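Arf-GAP with coiled-coil, ANK repeat and PH domain-containing protein 2 (Homo sapiens, PDB 6IF3) activates GTP hydrolysis by the small GTPase ARF6 and, through its ankyrin repeats, the part present in this chain, interacts with RAB35. Local coordinates at residues Pro10-Gln13 against Leu14-Ala17; Met26-Ala29 against Leu30-Ala34; Trp38-Ser41 against Glu42-Lys45; Pro81-His84 against Ala85-Gly89. All coordinates share one frame; numbering follows the deposited sequence.

All four contacts are local, each lying within one continuous run of the ankyrin-repeat part of the protein. Contact 1 lies in helix 10-19 and contact 2 at the end of helix 23-31; the two helices pack on each other through Leu14, Ala17 and Met26. Contact 3 lies in the loop that follows and is a surface contact, yet it touches contact 1 through Tyr15 and Trp38. Contact 4 stands apart, in helix 81-88 near the middle of the chain. Contacts 1, 2 and 4 are partly buried and rest on helical backbone bonds. Contacts 2 and 4 both end a helix in a Schellman motif. Contact 1 sets a leucine on a guanidinium, contact 4 a methyl on an imidazole. Contact 3 instead relies on an amide and a water in a turn.

Contact 1. Residues Pro10-Gln13 against Leu14-Ala17; sequences PGLQ and LYRA
Pro10 begins the first turn of helix 10-19 and accepts a hydrogen bond from Leu14, with Leu14 N 2.9 Å from Pro10 O. Gly11 does the same for Tyr15, and the CB of Tyr15 lies against Gly11 O. Leu12 carries the side-chain contact. Its carbonyl takes the N-H of Arg16, and its branched end lies over one face of the Arg16 guanidinium. Leu12 CD2 sits 3.9 Å above that plane, over its centre, while Leu12 CD1 is 3.8 Å from Arg16 NE. CG of Leu12 is turned opposite its own N (chi1 178°), which sends the methyls along the helix to the next turn. The same Leu12 CD1 meets Tyr15 CD2 at 4.2 Å. With an alanine at Leu12, the Arg16 guanidinium would probably lose the apolar surface under one face and be freer to turn. Gln13 closes the run by accepting the N-H of Ala17. Beyond the helix, Tyr15 OH is hydrogen-bonded to Glu43 OE2, and Leu14 packs on Met26 and Ala29 of helix 23-31. Leu12 meets Arg16 by van der Waals contact over the guanidinium face; the N-H bonds lie in that plane and do not point at the leucine.

Contact 2. Residues Met26-Ala29 against Leu30-Ala34; sequences MAEA and LAHGA
A Schellman motif ends helix 23-31 here, the second helix of the ankyrin-repeat part of the chain, and Ala29 and Ala34 meet across it. Ala34 N bonds to Ala29 O at 2.9 Å, approaching from above the carbonyl plane. Inside it, Gly33 N bonds to Leu30 O at 2.9 Å. Gly33 has positive phi (96°). A side chain here would run into the carbonyl O of His32, so glycine fits the position. The fold back also brings two methyl groups together, with Ala29 CB 3.9 Å from Ala34 CB.

The turn before it is regular helix. Leu30 N bonds to Met26 O, and Ala31 N bonds to Ala27 O. His32 is the first residue to leave helical angles, and its N-H is shared. It makes weak bonds to Glu28 O and to Ala29 O, both at 3.1 Å. The imidazole of His32 turns one face to the backbone of Glu28, with Glu28 O 3.3 Å above the ring plane and off toward the rim. CG of His32 lies beside its own N (chi1 -66°), which lays the ring back over the last turn. There the extended Glu28 chain passes the ring, with Glu28 CG 3.7 Å from His32 NE2. The carboxylate and ring planes are only 13° apart, but Glu28 OE1 stays 4.7 Å from His32 NE2. Met26 reaches Ala17 and Ser18 of helix 10-19. Leu30 touches Phe63 of helix 58-66.

Contact 3. Residues Trp38-Ser41 against Glu42-Lys45; sequences WANS and EENK
Asn40 grips the next residues with both its backbone and its side chain. Its OD1 accepts the N-H of Glu42 at 2.9 Å, with the donor tilted 24° from the amide's carbonyl plane. CG opposite the backbone N (chi1 -171°) carries the amide forward to that N-H. Asn40 O takes the N-H of Glu43 at 3.0 Å, which closes a type I beta turn from Asn40 to Glu43. The OD1 bond to Glu42 also makes this an Asx turn. Lys45 N adds a weak bond to Asn40 O. The loop lies between helices 23-31 and 48-55 and from Asn44 is in the first ankyrin repeat. A leucine in place of Asn40 would probably leave Glu42 N without its side-chain acceptor and the turn less firmly fixed.

The Asn40 and Glu43 side chains cross at a slant, their flat ends 18° apart. Water 1 joins them, 3.0 Å from Asn40 ND2 and 3.3 Å from Glu43 OE1. Glu43 OE2 is hydrogen-bonded to Tyr15 OH of helix 10-19. Lys45 runs past the start of the turn. Its CB is 4.1 Å from Ala39 CB, and the bend at its far end brings Lys45 NZ to 3.9 Å from Ser41 CB.

Contact 4. Residues Pro81-His84 against Ala85-Gly89; sequences PLHH and ATVLG
Regular i to i+4 bonds run the length of helix 81-88, from Ala85 N to Pro81 O through to Leu88 N to His84 O, and Gly89 with its positive phi ends the helix in a Schellman motif. The helix belongs to the second ankyrin repeat.

Leu82 O accepts twice from Thr86. Thr86 N reaches it at 3.0 Å and Thr86 OG1 at 2.9 Å, from opposite faces of the carbonyl plane. The Thr86 hydroxyl is turned back beside its own N (chi1 -62°), where it can bond to the preceding turn. The Leu82 side chain comes up to the same group, with Leu82 CD1 3.9 Å from Thr86 OG1.

His83 and Val87 form a CH-pi contact. Val87 CG2 stands over one face of the imidazole, 3.9 Å from the ring centroid of His83, and is nearest its NE2 at 3.5 Å. The next ring, His84, lies beside it, with His84 ND1 in plane at the edge of the His83 ring; His84 NE2 is hydrogen-bonded to Asp75 OD2. His84 also packs on Ile50 and Val53 of helix 48-55. Leu82, His83 and Thr86 face helix 114-120 through Pro114 and Ile117, so the helix is packed between its neighbours.

The buried Thr86 hydroxyl donates to Leu82 O, so its polar need is met within the helix.

Contact 1. Residues Pro10-Gln13 against Leu14-Ala17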
ATOM      1  N   PRO A  10     -26.863 -23.578  20.652  1.00 27.47           N
ATOM      2  CA  PRO A  10     -27.007 -22.824  19.413  1.00 22.01           C
ATOM      3  C   PRO A  10     -25.707 -22.115  19.033  1.00 20.02           C
ATOM      4  O   PRO A  10     -25.418 -22.015  17.849  1.00 17.66           O
ATOM      5  CB  PRO A  10     -28.150 -21.819  19.731  1.00 26.28           C
ATOM      6  CG  PRO A  10     -28.843 -22.381  20.885  1.00 34.03           C
ATOM      7  CD  PRO A  10     -27.782 -23.094  21.692  1.00 31.01           C
ATOM      8  N   GLY A  11     -24.913 -21.669  20.004  1.00 20.31           N
ATOM      9  CA  GLY A  11     -23.649 -21.029  19.665  1.00 18.89           C
ATOM     10  C   GLY A  11     -22.742 -22.007  18.931  1.00 17.22           C
ATOM     11  O   GLY A  11     -22.086 -21.635  17.939  1.00 17.60           O
ATOM     12  N   LEU A  12     -22.672 -23.236  19.418  1.00 18.62           N
ATOM     13  CA  LEU A  12     -21.845 -24.253  18.796  1.00 17.36           C
ATOM     14  C   LEU A  12     -22.373 -24.602  17.412  1.00 19.45           C
ATOM     15  O   LEU A  12     -21.599 -24.807  16.481  1.00 18.40           O
ATOM     16  CB  LEU A  12     -21.795 -25.499  19.691  1.00 19.73           C
ATOM     17  CG  LEU A  12     -20.992 -26.689  19.169  1.00 22.89           C
ATOM     18  CD1 LEU A  12     -19.543 -26.275  18.879  1.00 22.70           C
ATOM     19  CD2 LEU A  12     -21.066 -27.815  20.133  1.00 24.31           C
ATOM     20  N   GLN A  13     -23.690 -24.654  17.258  1.00 21.17           N
ATOM     21  CA  GLN A  13     -24.252 -24.898  15.922  1.00 20.75           C
ATOM     22  C   GLN A  13     -23.864 -23.805  14.941  1.00 18.43           C
ATOM     23  O   GLN A  13     -23.518 -24.087  13.795  1.00 20.18           O
ATOM     24  CB  GLN A  13     -25.787 -25.039  16.012  1.00 21.88           C
ATOM     25  CG  GLN A  13     -26.227 -26.318  16.713  1.00 31.28           C
ATOM     26  CD  GLN A  13     -27.728 -26.403  16.891  1.00 43.56           C
ATOM     27  OE1 GLN A  13     -28.412 -25.383  16.973  1.00 48.73           O
ATOM     28  NE2 GLN A  13     -28.254 -27.623  16.929  1.00 49.04           N
ATOM     29  N   LEU A  14     -23.877 -22.557  15.394  1.00 15.99           N
ATOM     30  CA  LEU A  14     -23.512 -21.432  14.552  1.00 15.95           C
ATOM     31  C   LEU A  14     -22.044 -21.505  14.181  1.00 19.25           C
ATOM     32  O   LEU A  14     -21.678 -21.255  13.031  1.00 20.38           O
ATOM     33  CB  LEU A  14     -23.820 -20.115  15.268  1.00 17.37           C
ATOM     34  CG  LEU A  14     -23.374 -18.813  14.606  1.00 14.50           C
ATOM     35  CD1 LEU A  14     -24.135 -18.653  13.265  1.00 17.61           C
ATOM     36  CD2 LEU A  14     -23.619 -17.664  15.562  1.00 17.63           C
ATOM     37  N   TYR A  15     -21.216 -21.820  15.173  1.00 18.55           N
ATOM     38  CA  TYR A  15     -19.772 -21.943  15.011  1.00 18.76           C
ATOM     39  C   TYR A  15     -19.422 -22.963  13.912  1.00 16.54           C
ATOM     40  O   TYR A  15     -18.572 -22.700  13.038  1.00 19.45           O
ATOM     41  CB  TYR A  15     -19.197 -22.354  16.370  1.00 18.64           C
ATOM     42  CG  TYR A  15     -17.717 -22.618  16.519  1.00 14.40           C
ATOM     43  CD1 TYR A  15     -16.848 -21.609  16.955  1.00 15.10           C
ATOM     44  CD2 TYR A  15     -17.184 -23.897  16.332  1.00 14.93           C
ATOM     45  CE1 TYR A  15     -15.514 -21.856  17.178  1.00 18.08           C
ATOM     46  CE2 TYR A  15     -15.822 -24.152  16.529  1.00 17.16           C
ATOM     47  CZ  TYR A  15     -14.997 -23.126  16.985  1.00 15.85           C
ATOM     48  OH  TYR A  15     -13.677 -23.345  17.170  1.00 22.04           O
ATOM     49  N   ARG A  16     -20.051 -24.127  13.976  1.00 18.09           N
ATOM     50  CA  ARG A  16     -19.797 -25.192  13.005  1.00 16.63           C
ATOM     51  C   ARG A  16     -20.297 -24.801  11.622  1.00 21.75           C
ATOM     52  O   ARG A  16     -19.633 -25.029  10.604  1.00 20.21           O
ATOM     53  CB  ARG A  16     -20.481 -26.485  13.466  1.00 20.78           C
ATOM     54  CG  ARG A  16     -19.814 -27.070  14.702  1.00 27.27           C
ATOM     55  CD  ARG A  16     -20.530 -28.294  15.242  1.00 35.62           C
ATOM     56  NE  ARG A  16     -19.640 -28.940  16.204  1.00 36.85           N
ATOM     57  CZ  ARG A  16     -19.979 -29.934  17.023  1.00 42.63           C
ATOM     58  NH1 ARG A  16     -21.212 -30.412  17.027  1.00 42.50           N
ATOM     59  NH2 ARG A  16     -19.069 -30.438  17.849  1.00 44.01           N
ATOM     60  N   ALA A  17     -21.490 -24.218  11.573  1.00 18.01           N
ATOM     61  CA  ALA A  17     -22.096 -23.900  10.283  1.00 17.73           C
ATOM     62  C   ALA A  17     -21.320 -22.795   9.573  1.00 15.94           C
ATOM     63  O   ALA A  17     -21.349 -22.706   8.348  1.00 18.03           O
ATOM     64  CB  ALA A  17     -23.575 -23.513  10.480  1.00 19.56           C
TER

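Contact 2. Residues Met26-Ala29 against Leu30-Ala34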
ATOM      1  N   MET A  26     -26.734 -21.409   9.926  1.00 15.49           N
ATOM      2  CA  MET A  26     -26.324 -20.260  10.733  1.00 15.96           C
ATOM      3  C   MET A  26     -27.546 -19.495  11.213  1.00 18.14           C
ATOM      4  O   MET A  26     -27.649 -19.156  12.391  1.00 18.99           O
ATOM      5  CB  MET A  26     -25.389 -19.334   9.934  1.00 17.15           C
ATOM      6  CG  MET A  26     -24.075 -20.036   9.613  1.00 16.89           C
ATOM      7  SD  MET A  26     -23.122 -19.126   8.395  1.00 18.94           S
ATOM      8  CE  MET A  26     -22.663 -17.696   9.343  1.00 20.19           C
ATOM      9  N   ALA A  27     -28.456 -19.224  10.289  1.00 19.18           N
ATOM     10  CA  ALA A  27     -29.679 -18.481  10.568  1.00 19.21           C
ATOM     11  C   ALA A  27     -30.520 -19.229  11.587  1.00 21.18           C
ATOM     12  O   ALA A  27     -31.118 -18.619  12.479  1.00 25.62           O
ATOM     13  CB  ALA A  27     -30.459 -18.250   9.275  1.00 20.74           C
ATOM     14  N   GLU A  28     -30.573 -20.550  11.454  1.00 21.12           N
ATOM     15  CA  GLU A  28     -31.373 -21.353  12.377  1.00 23.54           C
ATOM     16  C   GLU A  28     -30.807 -21.246  13.794  1.00 21.43           C
ATOM     17  O   GLU A  28     -31.563 -21.125  14.777  1.00 22.05           O
ATOM     18  CB  GLU A  28     -31.403 -22.807  11.910  1.00 27.26           C
ATOM     19  CG  GLU A  28     -32.122 -23.746  12.842  1.00 38.63           C
ATOM     20  CD  GLU A  28     -32.034 -25.167  12.349  1.00 49.65           C
ATOM     21  OE1 GLU A  28     -31.064 -25.866  12.718  1.00 50.95           O
ATOM     22  OE2 GLU A  28     -32.927 -25.585  11.586  1.00 55.96           O
ATOM     23  N   ALA A  29     -29.484 -21.292  13.903  1.00 21.33           N
ATOM     24  CA  ALA A  29     -28.817 -21.153  15.197  1.00 18.97           C
ATOM     25  C   ALA A  29     -29.130 -19.792  15.804  1.00 21.44           C
ATOM     26  O   ALA A  29     -29.456 -19.705  17.006  1.00 19.66           O
ATOM     27  CB  ALA A  29     -27.316 -21.346  15.044  1.00 19.46           C
ATOM     28  N   LEU A  30     -29.081 -18.744  14.977  1.00 20.04           N
ATOM     29  CA  LEU A  30     -29.427 -17.396  15.447  1.00 22.46           C
ATOM     30  C   LEU A  30     -30.881 -17.331  15.930  1.00 23.38           C
ATOM     31  O   LEU A  30     -31.169 -16.737  16.986  1.00 24.22           O
ATOM     32  CB  LEU A  30     -29.185 -16.353  14.341  1.00 22.34           C
ATOM     33  CG  LEU A  30     -27.697 -16.095  14.065  1.00 23.19           C
ATOM     34  CD1 LEU A  30     -27.616 -15.244  12.814  1.00 24.44           C
ATOM     35  CD2 LEU A  30     -26.969 -15.383  15.219  1.00 21.09           C
ATOM     36  N   ALA A  31     -31.789 -17.960  15.184  1.00 21.71           N
ATOM     37  CA  ALA A  31     -33.212 -17.965  15.551  1.00 22.18           C
ATOM     38  C   ALA A  31     -33.437 -18.647  16.889  1.00 25.50           C
ATOM     39  O   ALA A  31     -34.413 -18.351  17.586  1.00 29.35           O
ATOM     40  CB  ALA A  31     -34.055 -18.647  14.460  1.00 28.71           C
ATOM     41  N   HIS A  32     -32.536 -19.554  17.253  1.00 28.96           N
ATOM     42  CA  HIS A  32     -32.646 -20.286  18.513  1.00 28.79           C
ATOM     43  C   HIS A  32     -31.884 -19.585  19.637  1.00 27.00           C
ATOM     44  O   HIS A  32     -31.747 -20.137  20.736  1.00 29.13           O
ATOM     45  CB  HIS A  32     -32.116 -21.722  18.359  1.00 33.22           C
ATOM     46  CG  HIS A  32     -32.932 -22.591  17.446  1.00 43.45           C
ATOM     47  ND1 HIS A  32     -34.204 -22.260  17.031  1.00 50.59           N
ATOM     48  CD2 HIS A  32     -32.648 -23.783  16.867  1.00 44.95           C
ATOM     49  CE1 HIS A  32     -34.675 -23.214  16.247  1.00 53.76           C
ATOM     50  NE2 HIS A  32     -33.747 -24.147  16.125  1.00 52.78           N
ATOM     51  N   GLY A  33     -31.358 -18.399  19.350  1.00 24.39           N
ATOM     52  CA  GLY A  33     -30.646 -17.602  20.334  1.00 24.13           C
ATOM     53  C   GLY A  33     -29.125 -17.707  20.371  1.00 23.29           C
ATOM     54  O   GLY A  33     -28.527 -17.330  21.383  1.00 24.84           O
ATOM     55  N   ALA A  34     -28.495 -18.220  19.311  1.00 19.95           N
ATOM     56  CA  ALA A  34     -27.041 -18.220  19.267  1.00 18.03           C
ATOM     57  C   ALA A  34     -26.493 -16.797  19.389  1.00 19.55           C
ATOM     58  O   ALA A  34     -27.002 -15.846  18.774  1.00 19.86           O
ATOM     59  CB  ALA A  34     -26.517 -18.850  17.964  1.00 20.19           C
TER

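Contact 3. Residues Trp38-Ser41 against Glu42-Lys45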
ATOM      1  N   TRP A  38     -20.301 -15.779  20.097  1.00 17.98           N
ATOM      2  CA  TRP A  38     -20.027 -16.927  20.956  1.00 16.59           C
ATOM      3  C   TRP A  38     -18.566 -17.348  20.857  1.00 20.46           C
ATOM      4  O   TRP A  38     -18.004 -17.388  19.762  1.00 18.64           O
ATOM      5  CB  TRP A  38     -20.936 -18.074  20.562  1.00 17.01           C
ATOM      6  CG  TRP A  38     -20.811 -19.297  21.469  1.00 18.34           C
ATOM      7  CD1 TRP A  38     -21.349 -19.433  22.720  1.00 20.75           C
ATOM      8  CD2 TRP A  38     -20.165 -20.542  21.171  1.00 18.78           C
ATOM      9  NE1 TRP A  38     -21.065 -20.682  23.218  1.00 22.31           N
ATOM     10  CE2 TRP A  38     -20.349 -21.385  22.285  1.00 21.62           C
ATOM     11  CE3 TRP A  38     -19.456 -21.030  20.066  1.00 18.45           C
ATOM     12  CZ2 TRP A  38     -19.836 -22.685  22.339  1.00 20.52           C
ATOM     13  CZ3 TRP A  38     -18.953 -22.338  20.125  1.00 17.66           C
ATOM     14  CH2 TRP A  38     -19.156 -23.141  21.246  1.00 18.29           C
ATOM     15  N   ALA A  39     -17.946 -17.598  22.000  1.00 20.15           N
ATOM     16  CA  ALA A  39     -16.555 -18.078  22.057  1.00 18.56           C
ATOM     17  C   ALA A  39     -16.527 -19.531  22.499  1.00 22.98           C
ATOM     18  O   ALA A  39     -17.130 -19.898  23.528  1.00 25.05           O
ATOM     19  CB  ALA A  39     -15.739 -17.214  22.988  1.00 20.77           C
ATOM     20  N   ASN A  40     -15.819 -20.364  21.739  1.00 18.78           N
ATOM     21  CA  ASN A  40     -15.728 -21.789  22.042  1.00 19.42           C
ATOM     22  C   ASN A  40     -14.596 -22.017  23.026  1.00 19.31           C
ATOM     23  O   ASN A  40     -13.429 -22.000  22.644  1.00 21.32           O
ATOM     24  CB  ASN A  40     -15.494 -22.585  20.757  1.00 17.54           C
ATOM     25  CG  ASN A  40     -15.614 -24.089  20.969  1.00 18.77           C
ATOM     26  OD1 ASN A  40     -15.402 -24.611  22.069  1.00 22.00           O
ATOM     27  ND2 ASN A  40     -15.952 -24.799  19.902  1.00 20.36           N
ATOM     28  N   SER A  41     -14.926 -22.218  24.307  1.00 21.54           N
ATOM     29  CA  SER A  41     -13.908 -22.366  25.339  1.00 24.17           C
ATOM     30  C   SER A  41     -13.076 -23.627  25.167  1.00 25.92           C
ATOM     31  O   SER A  41     -12.000 -23.732  25.727  1.00 31.37           O
ATOM     32  CB  SER A  41     -14.554 -22.358  26.719  1.00 36.05           C
ATOM     33  OG  SER A  41     -15.346 -23.515  26.881  1.00 43.45           O
ATOM     34  N   GLU A  42     -13.581 -24.577  24.379  1.00 21.98           N
ATOM     35  CA  GLU A  42     -12.891 -25.837  24.121  1.00 23.70           C
ATOM     36  C   GLU A  42     -11.930 -25.733  22.917  1.00 20.36           C
ATOM     37  O   GLU A  42     -11.143 -26.667  22.682  1.00 23.14           O
ATOM     38  CB  GLU A  42     -13.901 -26.968  23.862  1.00 26.84           C
ATOM     39  CG  GLU A  42     -14.610 -27.460  25.099  1.00 37.61           C
ATOM     40  CD  GLU A  42     -13.644 -27.983  26.138  1.00 54.49           C
ATOM     41  OE1 GLU A  42     -13.250 -29.165  26.039  1.00 61.24           O
ATOM     42  OE2 GLU A  42     -13.281 -27.220  27.060  1.00 60.68           O
ATOM     43  N   GLU A  43     -11.996 -24.635  22.173  1.00 19.60           N
ATOM     44  CA  GLU A  43     -11.213 -24.450  20.959  1.00 19.93           C
ATOM     45  C   GLU A  43     -10.695 -23.012  20.903  1.00 19.32           C
ATOM     46  O   GLU A  43     -11.025 -22.232  20.003  1.00 17.96           O
ATOM     47  CB  GLU A  43     -12.037 -24.792  19.708  1.00 19.57           C
ATOM     48  CG  GLU A  43     -12.482 -26.270  19.696  1.00 20.48           C
ATOM     49  CD  GLU A  43     -13.176 -26.705  18.399  1.00 17.78           C
ATOM     50  OE1 GLU A  43     -13.668 -27.852  18.394  1.00 20.58           O
ATOM     51  OE2 GLU A  43     -13.169 -25.939  17.424  1.00 21.21           O
ATOM     52  N   ASN A  44      -9.871 -22.692  21.906  1.00 21.11           N
ATOM     53  CA  ASN A  44      -9.125 -21.430  21.949  1.00 20.17           C
ATOM     54  C   ASN A  44      -9.984 -20.178  21.935  1.00 19.39           C
ATOM     55  O   ASN A  44      -9.531 -19.120  21.497  1.00 18.06           O
ATOM     56  CB  ASN A  44      -8.131 -21.363  20.776  1.00 21.18           C
ATOM     57  CG  ASN A  44      -7.135 -22.508  20.817  1.00 32.52           C
ATOM     58  OD1 ASN A  44      -6.313 -22.579  21.727  1.00 35.32           O
ATOM     59  ND2 ASN A  44      -7.210 -23.407  19.835  1.00 37.22           N
ATOM     60  N   LYS A  45     -11.214 -20.289  22.426  1.00 18.02           N
ATOM     61  CA  LYS A  45     -12.159 -19.168  22.395  1.00 16.17           C
ATOM     62  C   LYS A  45     -12.354 -18.593  20.997  1.00 15.01           C
ATOM     63  O   LYS A  45     -12.693 -17.425  20.804  1.00 19.21           O
ATOM     64  CB  LYS A  45     -11.716 -18.080  23.386  1.00 20.49           C
ATOM     65  CG  LYS A  45     -11.755 -18.624  24.813  1.00 25.52           C
ATOM     66  CD  LYS A  45     -11.759 -17.535  25.867  1.00 35.98           C
ATOM     67  CE  LYS A  45     -12.056 -18.116  27.256  1.00 42.22           C
ATOM     68  NZ  LYS A  45     -13.445 -18.647  27.396  1.00 42.04           N
TER
HETATM   69  O   HOH W   1     -16.376 -27.709  20.253  1.00 33.94           O
HETATM   70  O   HOH W   2      -9.022 -24.303  24.060  1.00 37.44           O

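Contact 4. Residues Pro81-His84 against Ala85-Gly89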
ATOM      1  N   PRO A  81     -10.340 -11.839  13.435  1.00 17.01           N
ATOM      2  CA  PRO A  81     -10.662 -12.245  12.064  1.00 15.94           C
ATOM      3  C   PRO A  81      -9.634 -11.698  11.070  1.00 14.89           C
ATOM      4  O   PRO A  81      -9.202 -12.454  10.189  1.00 16.52           O
ATOM      5  CB  PRO A  81     -12.049 -11.641  11.845  1.00 16.11           C
ATOM      6  CG  PRO A  81     -12.684 -11.708  13.243  1.00 15.95           C
ATOM      7  CD  PRO A  81     -11.530 -11.349  14.163  1.00 16.54           C
ATOM      8  N   LEU A  82      -9.242 -10.440  11.196  1.00 14.62           N
ATOM      9  CA  LEU A  82      -8.286  -9.914  10.236  1.00 14.62           C
ATOM     10  C   LEU A  82      -6.920 -10.604  10.326  1.00 18.76           C
ATOM     11  O   LEU A  82      -6.309 -10.881   9.303  1.00 16.85           O
ATOM     12  CB  LEU A  82      -8.130  -8.401  10.427  1.00 16.26           C
ATOM     13  CG  LEU A  82      -7.121  -7.698   9.502  1.00 15.51           C
ATOM     14  CD1 LEU A  82      -7.399  -7.878   8.021  1.00 19.45           C
ATOM     15  CD2 LEU A  82      -7.030  -6.191   9.878  1.00 18.04           C
ATOM     16  N   HIS A  83      -6.432 -10.877  11.528  1.00 15.67           N
ATOM     17  CA  HIS A  83      -5.186 -11.653  11.709  1.00 15.24           C
ATOM     18  C   HIS A  83      -5.270 -12.983  10.969  1.00 16.66           C
ATOM     19  O   HIS A  83      -4.402 -13.346  10.178  1.00 15.88           O
ATOM     20  CB  HIS A  83      -4.896 -11.951  13.200  1.00 16.21           C
ATOM     21  CG  HIS A  83      -3.806 -12.980  13.405  1.00 18.88           C
ATOM     22  ND1 HIS A  83      -2.518 -12.649  13.767  1.00 23.27           N
ATOM     23  CD2 HIS A  83      -3.824 -14.332  13.289  1.00 24.25           C
ATOM     24  CE1 HIS A  83      -1.788 -13.746  13.865  1.00 22.03           C
ATOM     25  NE2 HIS A  83      -2.557 -14.784  13.576  1.00 25.19           N
ATOM     26  N   HIS A  84      -6.331 -13.729  11.217  1.00 14.25           N
ATOM     27  CA  HIS A  84      -6.444 -15.036  10.595  1.00 12.88           C
ATOM     28  C   HIS A  84      -6.585 -14.984   9.085  1.00 15.11           C
ATOM     29  O   HIS A  84      -6.010 -15.832   8.384  1.00 17.05           O
ATOM     30  CB  HIS A  84      -7.653 -15.806  11.203  1.00 14.54           C
ATOM     31  CG  HIS A  84      -7.415 -16.258  12.610  1.00 14.71           C
ATOM     32  ND1 HIS A  84      -6.505 -17.249  12.929  1.00 17.90           N
ATOM     33  CD2 HIS A  84      -7.958 -15.848  13.784  1.00 14.20           C
ATOM     34  CE1 HIS A  84      -6.511 -17.439  14.235  1.00 21.82           C
ATOM     35  NE2 HIS A  84      -7.378 -16.604  14.774  1.00 17.55           N
ATOM     36  N   ALA A  85      -7.337 -14.008   8.574  1.00 16.07           N
ATOM     37  CA  ALA A  85      -7.484 -13.885   7.130  1.00 13.50           C
ATOM     38  C   ALA A  85      -6.142 -13.545   6.480  1.00 16.16           C
ATOM     39  O   ALA A  85      -5.817 -14.017   5.381  1.00 17.10           O
ATOM     40  CB  ALA A  85      -8.496 -12.834   6.790  1.00 14.77           C
ATOM     41  N   THR A  86      -5.351 -12.719   7.178  1.00 15.15           N
ATOM     42  CA  THR A  86      -4.020 -12.366   6.676  1.00 14.08           C
ATOM     43  C   THR A  86      -3.105 -13.583   6.627  1.00 16.40           C
ATOM     44  O   THR A  86      -2.438 -13.833   5.630  1.00 15.91           O
ATOM     45  CB  THR A  86      -3.399 -11.257   7.537  1.00 12.50           C
ATOM     46  OG1 THR A  86      -4.235 -10.104   7.433  1.00 15.86           O
ATOM     47  CG2 THR A  86      -1.973 -10.881   7.040  1.00 13.47           C
ATOM     48  N   VAL A  87      -3.030 -14.333   7.725  1.00 15.38           N
ATOM     49  CA  VAL A  87      -2.220 -15.544   7.775  1.00 15.11           C
ATOM     50  C   VAL A  87      -2.598 -16.537   6.667  1.00 15.68           C
ATOM     51  O   VAL A  87      -1.717 -17.093   6.015  1.00 18.82           O
ATOM     52  CB  VAL A  87      -2.362 -16.216   9.145  1.00 17.24           C
ATOM     53  CG1 VAL A  87      -1.723 -17.604   9.140  1.00 21.48           C
ATOM     54  CG2 VAL A  87      -1.701 -15.310  10.219  1.00 18.39           C
ATOM     55  N   LEU A  88      -3.901 -16.698   6.403  1.00 15.63           N
ATOM     56  CA  LEU A  88      -4.327 -17.690   5.402  1.00 18.90           C
ATOM     57  C   LEU A  88      -4.270 -17.163   3.957  1.00 18.18           C
ATOM     58  O   LEU A  88      -4.448 -17.935   3.013  1.00 20.84           O
ATOM     59  CB  LEU A  88      -5.730 -18.178   5.721  1.00 18.09           C
ATOM     60  CG  LEU A  88      -5.795 -18.921   7.058  1.00 19.68           C
ATOM     61  CD1 LEU A  88      -7.227 -19.305   7.327  1.00 21.55           C
ATOM     62  CD2 LEU A  88      -4.933 -20.178   7.060  1.00 21.60           C
ATOM     63  N   GLY A  89      -3.998 -15.863   3.779  1.00 17.15           N
ATOM     64  CA  GLY A  89      -3.878 -15.282   2.437  1.00 16.56           C
ATOM     65  C   GLY A  89      -5.238 -15.001   1.818  1.00 18.90           C
ATOM     66  O   GLY A  89      -5.378 -14.921   0.598  1.00 19.79           O
TER